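Local coordinates for inner membrane protein (PDB 2QJV) that probably isomerises sugar acids such as glucuronate, as a metal-binding cupin-fold protein of the KduI/IolB family, at residues E186-H190 and Y228-A232; E181-E185 and V244-L249. The protein carries 2 engineered substitutions. All coordinates share one frame; numbering follows the deposited sequence.

Contact 1 of 2, residues E186-H190 and Y228-A232; sequences ETYYH and YHPVA. With NI (nickel (II) ion), chain D.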
loop_
_atom_site.group_PDB
_atom_site.type_symbol
_atom_site.label_atom_id
_atom_site.label_comp_id
_atom_site.label_asym_id
_atom_site.label_seq_id
_atom_site.Cartn_x
_atom_site.Cartn_y
_atom_site.Cartn_z
ATOM N N GLU A 186 -21.979 7.362 6.317
ATOM C CA GLU A 186 -21.880 7.728 7.725
ATOM C C GLU A 186 -20.498 8.310 8.075
ATOM O O GLU A 186 -19.450 7.821 7.652
ATOM C CB GLU A 186 -22.229 6.543 8.646
ATOM C CG GLU A 186 -22.327 6.930 10.112
ATOM C CD GLU A 186 -22.927 5.877 11.012
ATOM O OE1 GLU A 186 -22.970 4.688 10.632
ATOM O OE2 GLU A 186 -23.323 6.218 12.153
ATOM N N THR A 187 -20.531 9.408 8.818
ATOM C CA THR A 187 -19.326 10.013 9.366
ATOM C C THR A 187 -19.361 9.871 10.905
ATOM O O THR A 187 -20.429 9.844 11.514
ATOM C CB THR A 187 -19.120 11.507 8.928
ATOM O OG1 THR A 187 -20.245 12.291 9.354
ATOM C CG2 THR A 187 -18.850 11.647 7.377
ATOM N N TYR A 188 -18.169 9.748 11.493
ATOM C CA TYR A 188 -17.920 9.690 12.926
ATOM C C TYR A 188 -16.965 10.837 13.231
ATOM O O TYR A 188 -15.905 10.906 12.639
ATOM C CB TYR A 188 -17.198 8.398 13.350
ATOM C CG TYR A 188 -18.088 7.187 13.535
ATOM C CD1 TYR A 188 -18.750 6.637 12.457
ATOM C CD2 TYR A 188 -18.272 6.593 14.790
ATOM C CE1 TYR A 188 -19.575 5.558 12.602
ATOM C CE2 TYR A 188 -19.109 5.508 14.939
ATOM C CZ TYR A 188 -19.746 4.997 13.839
ATOM O OH TYR A 188 -20.556 3.933 14.001
ATOM N N TYR A 189 -17.339 11.703 14.157
ATOM C CA TYR A 189 -16.479 12.760 14.663
ATOM C C TYR A 189 -16.201 12.380 16.123
ATOM O O TYR A 189 -17.079 12.539 17.002
ATOM C CB TYR A 189 -17.130 14.137 14.531
ATOM C CG TYR A 189 -16.354 15.277 15.178
ATOM C CD1 TYR A 189 -15.057 15.626 14.730
ATOM C CD2 TYR A 189 -16.935 16.070 16.167
ATOM C CE1 TYR A 189 -14.351 16.660 15.308
ATOM C CE2 TYR A 189 -16.235 17.144 16.750
ATOM C CZ TYR A 189 -14.935 17.431 16.323
ATOM O OH TYR A 189 -14.268 18.483 16.888
ATOM N N HIS A 190 -14.952 11.983 16.390
ATOM C CA HIS A 190 -14.553 11.455 17.691
ATOM C C HIS A 190 -13.896 12.449 18.648
ATOM O O HIS A 190 -13.123 13.334 18.239
ATOM C CB HIS A 190 -13.558 10.299 17.537
ATOM C CG HIS A 190 -14.161 9.032 17.005
ATOM N ND1 HIS A 190 -14.602 8.019 17.834
ATOM C CD2 HIS A 190 -14.346 8.597 15.737
ATOM C CE1 HIS A 190 -15.038 7.015 17.088
ATOM N NE2 HIS A 190 -14.877 7.332 15.811
ATOM N N TYR A 228 -19.410 -2.931 7.951
ATOM C CA TYR A 228 -19.480 -2.947 9.439
ATOM C C TYR A 228 -18.496 -1.934 9.945
ATOM O O TYR A 228 -17.478 -1.679 9.298
ATOM C CB TYR A 228 -19.205 -4.362 9.960
ATOM C CG TYR A 228 -20.117 -5.384 9.302
ATOM C CD1 TYR A 228 -21.480 -5.369 9.544
ATOM C CD2 TYR A 228 -19.613 -6.376 8.440
ATOM C CE1 TYR A 228 -22.314 -6.230 8.938
ATOM C CE2 TYR A 228 -20.455 -7.255 7.831
ATOM C CZ TYR A 228 -21.808 -7.196 8.093
ATOM O OH TYR A 228 -22.678 -8.077 7.512
ATOM N N HIS A 229 -18.790 -1.329 11.093
ATOM C CA HIS A 229 -17.951 -0.219 11.585
ATOM C C HIS A 229 -17.907 -0.052 13.120
ATOM O O HIS A 229 -18.116 1.070 13.650
ATOM C CB HIS A 229 -18.382 1.085 10.872
ATOM C CG HIS A 229 -19.870 1.251 10.734
ATOM N ND1 HIS A 229 -20.601 0.613 9.748
ATOM C CD2 HIS A 229 -20.757 2.003 11.421
ATOM C CE1 HIS A 229 -21.858 0.978 9.826
ATOM N NE2 HIS A 229 -21.983 1.818 10.835
ATOM N N PRO A 230 -17.601 -1.146 13.834
ATOM C CA PRO A 230 -17.543 -1.023 15.312
ATOM C C PRO A 230 -16.380 -0.165 15.856
ATOM O O PRO A 230 -15.318 -0.035 15.203
ATOM C CB PRO A 230 -17.391 -2.486 15.781
ATOM C CG PRO A 230 -16.706 -3.148 14.616
ATOM C CD PRO A 230 -17.300 -2.515 13.400
ATOM N N VAL A 231 -16.619 0.392 17.047
ATOM C CA VAL A 231 -15.675 1.203 17.788
ATOM C C VAL A 231 -15.270 0.479 19.086
ATOM O O VAL A 231 -16.112 0.196 19.961
ATOM C CB VAL A 231 -16.280 2.575 18.126
ATOM C CG1 VAL A 231 -15.379 3.371 19.095
ATOM C CG2 VAL A 231 -16.622 3.369 16.830
ATOM N N ALA A 232 -13.978 0.197 19.211
ATOM C CA ALA A 232 -13.407 -0.403 20.427
ATOM C C ALA A 232 -12.652 0.678 21.212
ATOM O O ALA A 232 -11.659 1.235 20.741
ATOM C CB ALA A 232 -12.501 -1.625 20.128
HETATM NI NI NI D . -23.804 2.897 11.343
HETATM O O HOH W 1 -23.146 3.594 13.317
HETATM O O HOH W 2 -25.624 3.906 12.017
#
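Glu186 and His229 reach toward each other and meet at one nickel ion. Glu186 OE1 binds the nickel at 2.1 Å and His229 NE2 binds it at 2.2 Å. The two side chains cross at about a right angle, with the carboxylate and the imidazole ring 78° apart. Although Glu186 OE1 and His229 NE2 are 3.0 Å apart, they are two ligands of one metal and not a hydrogen-bonded pair. Glu186 gets there as an extended chain, its CG anti to the backbone N (chi1 -172°). His229 keeps its ring orientation through ND1, which is hydrogen-bonded to Gly227 O.

Tyr188 crosses His229 at about a right angle. Its OH lies at the edge of the imidazole, in the ring plane, 3.2 Å from His229 CD2. The same OH is hydrogen-bonded to Ser167 and, at 2.7 Å, to a nickel-bound water. That water also donates to Glu186 OE2, at 2.9 Å. One carboxylate oxygen therefore holds the metal while the other holds a ligand of the metal.

Val231 adds an apolar contact. Its CG2 touches Tyr188 CE2 at 3.8 Å and comes to the edge of the His190 ring, 4.0 Å from CE1. The His190 nitrogens bond to Gln201 and Asn239, away from the nickel.

His171, His173 and a second water complete the six ligands. Three histidines and a glutamate are the classic cupin metal set. A substrate might replace the two waters, as in other metal-binding cupins, with Tyr188 beside one of them.

Contact 2 of 2, residues E181-E185 and V244-L249; sequences ETYLE and VMAGPL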
loop_
_atom_site.group_PDB
_atom_site.type_symbol
_atom_site.label_atom_id
_atom_site.label_comp_id
_atom_site.label_asym_id
_atom_site.label_seq_id
_atom_site.Cartn_x
_atom_site.Cartn_y
_atom_site.Cartn_z
ATOM N N GLU A 181 -32.537 -3.154 4.477
ATOM C CA GLU A 181 -31.407 -2.292 4.593
ATOM C C GLU A 181 -31.513 -1.096 3.639
ATOM O O GLU A 181 -32.118 -1.181 2.585
ATOM C CB GLU A 181 -30.122 -3.099 4.300
ATOM C CG GLU A 181 -28.845 -2.414 4.661
ATOM C CD GLU A 181 -27.620 -3.288 4.460
ATOM O OE1 GLU A 181 -27.652 -4.491 4.830
ATOM O OE2 GLU A 181 -26.614 -2.753 3.979
ATOM N N THR A 182 -30.923 0.004 4.045
ATOM C CA THR A 182 -30.797 1.187 3.212
ATOM C C THR A 182 -29.300 1.520 3.056
ATOM O O THR A 182 -28.475 1.127 3.876
ATOM C CB THR A 182 -31.547 2.428 3.798
ATOM O OG1 THR A 182 -31.170 2.611 5.163
ATOM C CG2 THR A 182 -33.074 2.283 3.673
ATOM N N TYR A 183 -28.984 2.216 1.968
ATOM C CA TYR A 183 -27.671 2.806 1.748
ATOM C C TYR A 183 -27.634 4.143 2.506
ATOM O O TYR A 183 -28.398 5.076 2.199
ATOM C CB TYR A 183 -27.392 3.030 0.259
ATOM C CG TYR A 183 -26.159 3.871 -0.062
ATOM C CD1 TYR A 183 -24.914 3.296 -0.198
ATOM C CD2 TYR A 183 -26.250 5.264 -0.240
ATOM C CE1 TYR A 183 -23.801 4.053 -0.490
ATOM C CE2 TYR A 183 -25.136 6.028 -0.529
ATOM C CZ TYR A 183 -23.913 5.418 -0.677
ATOM O OH TYR A 183 -22.765 6.168 -0.947
ATOM N N LEU A 184 -26.714 4.223 3.450
ATOM C CA LEU A 184 -26.485 5.412 4.251
ATOM C C LEU A 184 -25.002 5.610 4.468
ATOM O O LEU A 184 -24.319 4.780 5.066
ATOM C CB LEU A 184 -27.211 5.358 5.618
ATOM C CG LEU A 184 -28.740 5.417 5.597
ATOM C CD1 LEU A 184 -29.211 5.073 6.988
ATOM C CD2 LEU A 184 -29.414 6.783 5.076
ATOM N N GLU A 185 -24.483 6.692 3.887
ATOM C CA GLU A 185 -23.116 7.106 4.166
ATOM C C GLU A 185 -23.101 7.534 5.643
ATOM O O GLU A 185 -24.099 8.034 6.141
ATOM C CB GLU A 185 -22.724 8.258 3.259
ATOM C CG GLU A 185 -22.643 7.851 1.797
ATOM C CD GLU A 185 -22.942 8.971 0.811
ATOM O OE1 GLU A 185 -23.048 10.141 1.216
ATOM O OE2 GLU A 185 -23.090 8.653 -0.395
ATOM N N VAL A 244 -23.255 11.612 11.379
ATOM C CA VAL A 244 -24.141 12.136 10.340
ATOM C C VAL A 244 -24.361 10.982 9.331
ATOM O O VAL A 244 -23.401 10.280 8.932
ATOM C CB VAL A 244 -23.613 13.424 9.619
ATOM C CG1 VAL A 244 -24.624 13.965 8.579
ATOM C CG2 VAL A 244 -23.231 14.515 10.666
HETATM N N MSE A 245 -25.618 10.781 8.953
HETATM C CA MSE A 245 -25.999 9.853 7.907
HETATM C C MSE A 245 -26.960 10.476 6.920
HETATM O O MSE A 245 -27.731 11.368 7.261
HETATM C CB MSE A 245 -26.668 8.586 8.463
HETATM C CG MSE A 245 -25.736 7.653 9.202
HETATM SE SE MSE A 245 -26.770 6.101 9.823
HETATM C CE MSE A 245 -27.816 6.963 11.068
ATOM N N ALA A 246 -26.882 9.995 5.676
ATOM C CA ALA A 246 -27.816 10.345 4.602
ATOM C C ALA A 246 -27.639 9.396 3.419
ATOM O O ALA A 246 -26.576 8.779 3.251
ATOM C CB ALA A 246 -27.695 11.860 4.133
ATOM N N GLY A 247 -28.712 9.276 2.636
ATOM C CA GLY A 247 -28.785 8.462 1.416
ATOM C C GLY A 247 -30.028 8.770 0.619
ATOM O O GLY A 247 -30.710 9.744 0.917
ATOM N N PRO A 248 -30.356 7.923 -0.390
ATOM C CA PRO A 248 -31.545 8.220 -1.190
ATOM C C PRO A 248 -32.869 8.059 -0.444
ATOM O O PRO A 248 -33.864 8.674 -0.842
ATOM C CB PRO A 248 -31.451 7.218 -2.357
ATOM C CG PRO A 248 -30.649 6.070 -1.791
ATOM C CD PRO A 248 -29.675 6.686 -0.827
ATOM N N LEU A 249 -32.881 7.242 0.606
ATOM C CA LEU A 249 -34.068 6.977 1.418
ATOM C C LEU A 249 -33.745 7.253 2.887
ATOM O O LEU A 249 -32.872 6.618 3.495
ATOM C CB LEU A 249 -34.592 5.547 1.204
ATOM C CG LEU A 249 -35.881 5.129 1.951
ATOM C CD1 LEU A 249 -37.103 5.954 1.531
ATOM C CD2 LEU A 249 -36.145 3.648 1.715
HETATM O O HOH W 3 -31.012 5.375 1.842
#
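A short antiparallel pairing in the C-terminal cupin sheet joins 181-185 to 244-249. Glu185 and Ala246 form a hydrogen-bonded pair. Glu185 N donates to Ala246 O at 3.0 Å, and the return bond from Ala246 N to Glu185 O is weak. Beyond this pair the ladder gives way to other contacts. Gly247 CA points its hydrogen almost straight at Tyr183 O, 3.5 Å away. A water then bridges the backbones, donating to Tyr183 O and accepting from Leu249 N.

Leu184 puts its two methyls on different parts of the second segment. CD1 packs on the selenium of Met245, a selenomethionine, at 3.9 Å. CD2 sits 3.6 Å from Gly247 N, over the bare backbone of the glycine. Met245 CG lies anti to the carbonyl carbon (chi1 -71°) and chi2 is extended, which brings SE to Leu184 CD1. Tyr183 crosses Pro248 at about a right angle, and Pro248 CD meets the edge of the ring, 3.8 Å from Tyr183 CD2. Further out, Thr182 CG2 touches Leu249 CD2 at 3.9 Å.

The Tyr183 ring runs forward along its own segment. Its OH donates to Glu185 OE2 at 2.6 Å, on the anti lone pair. Backbone amides of Glu27, Tyr28 and Val29 also bond this carboxylate, so the buried group, probably charged, has several donors.

Glu185 and Ala246 share one sheet face, where Ala246 packs on Ala110 of strand 104-111 in the six-stranded sheet. Met245 instead lies near the nickel and touches Leu154 of strand 154-160, the neighbour of strand 238-246.

How the contacts relate
Going from the N terminus, 181-185 comes first and runs straight into 186-190. The chain then forms strands 198-204 and 211-217 and returns at 228-232, where contact 1 closes a loop of 37 residues. It continues into strand 238-246, and 244-249 closes the wider loop of contact 2, with 58 residues between its segments. Contact 1 is thus the inner of two nested closures. Contact 2 links neighbouring strands of the five-stranded sheet. Contact 1 joins that sheet to the His229 loop through the nickel, and to strand 231-233 of the four-stranded sheet by side-chain packing. They touch where Glu186 CG packs on Met245 CG and Thr187 N probably bonds to Val244 O.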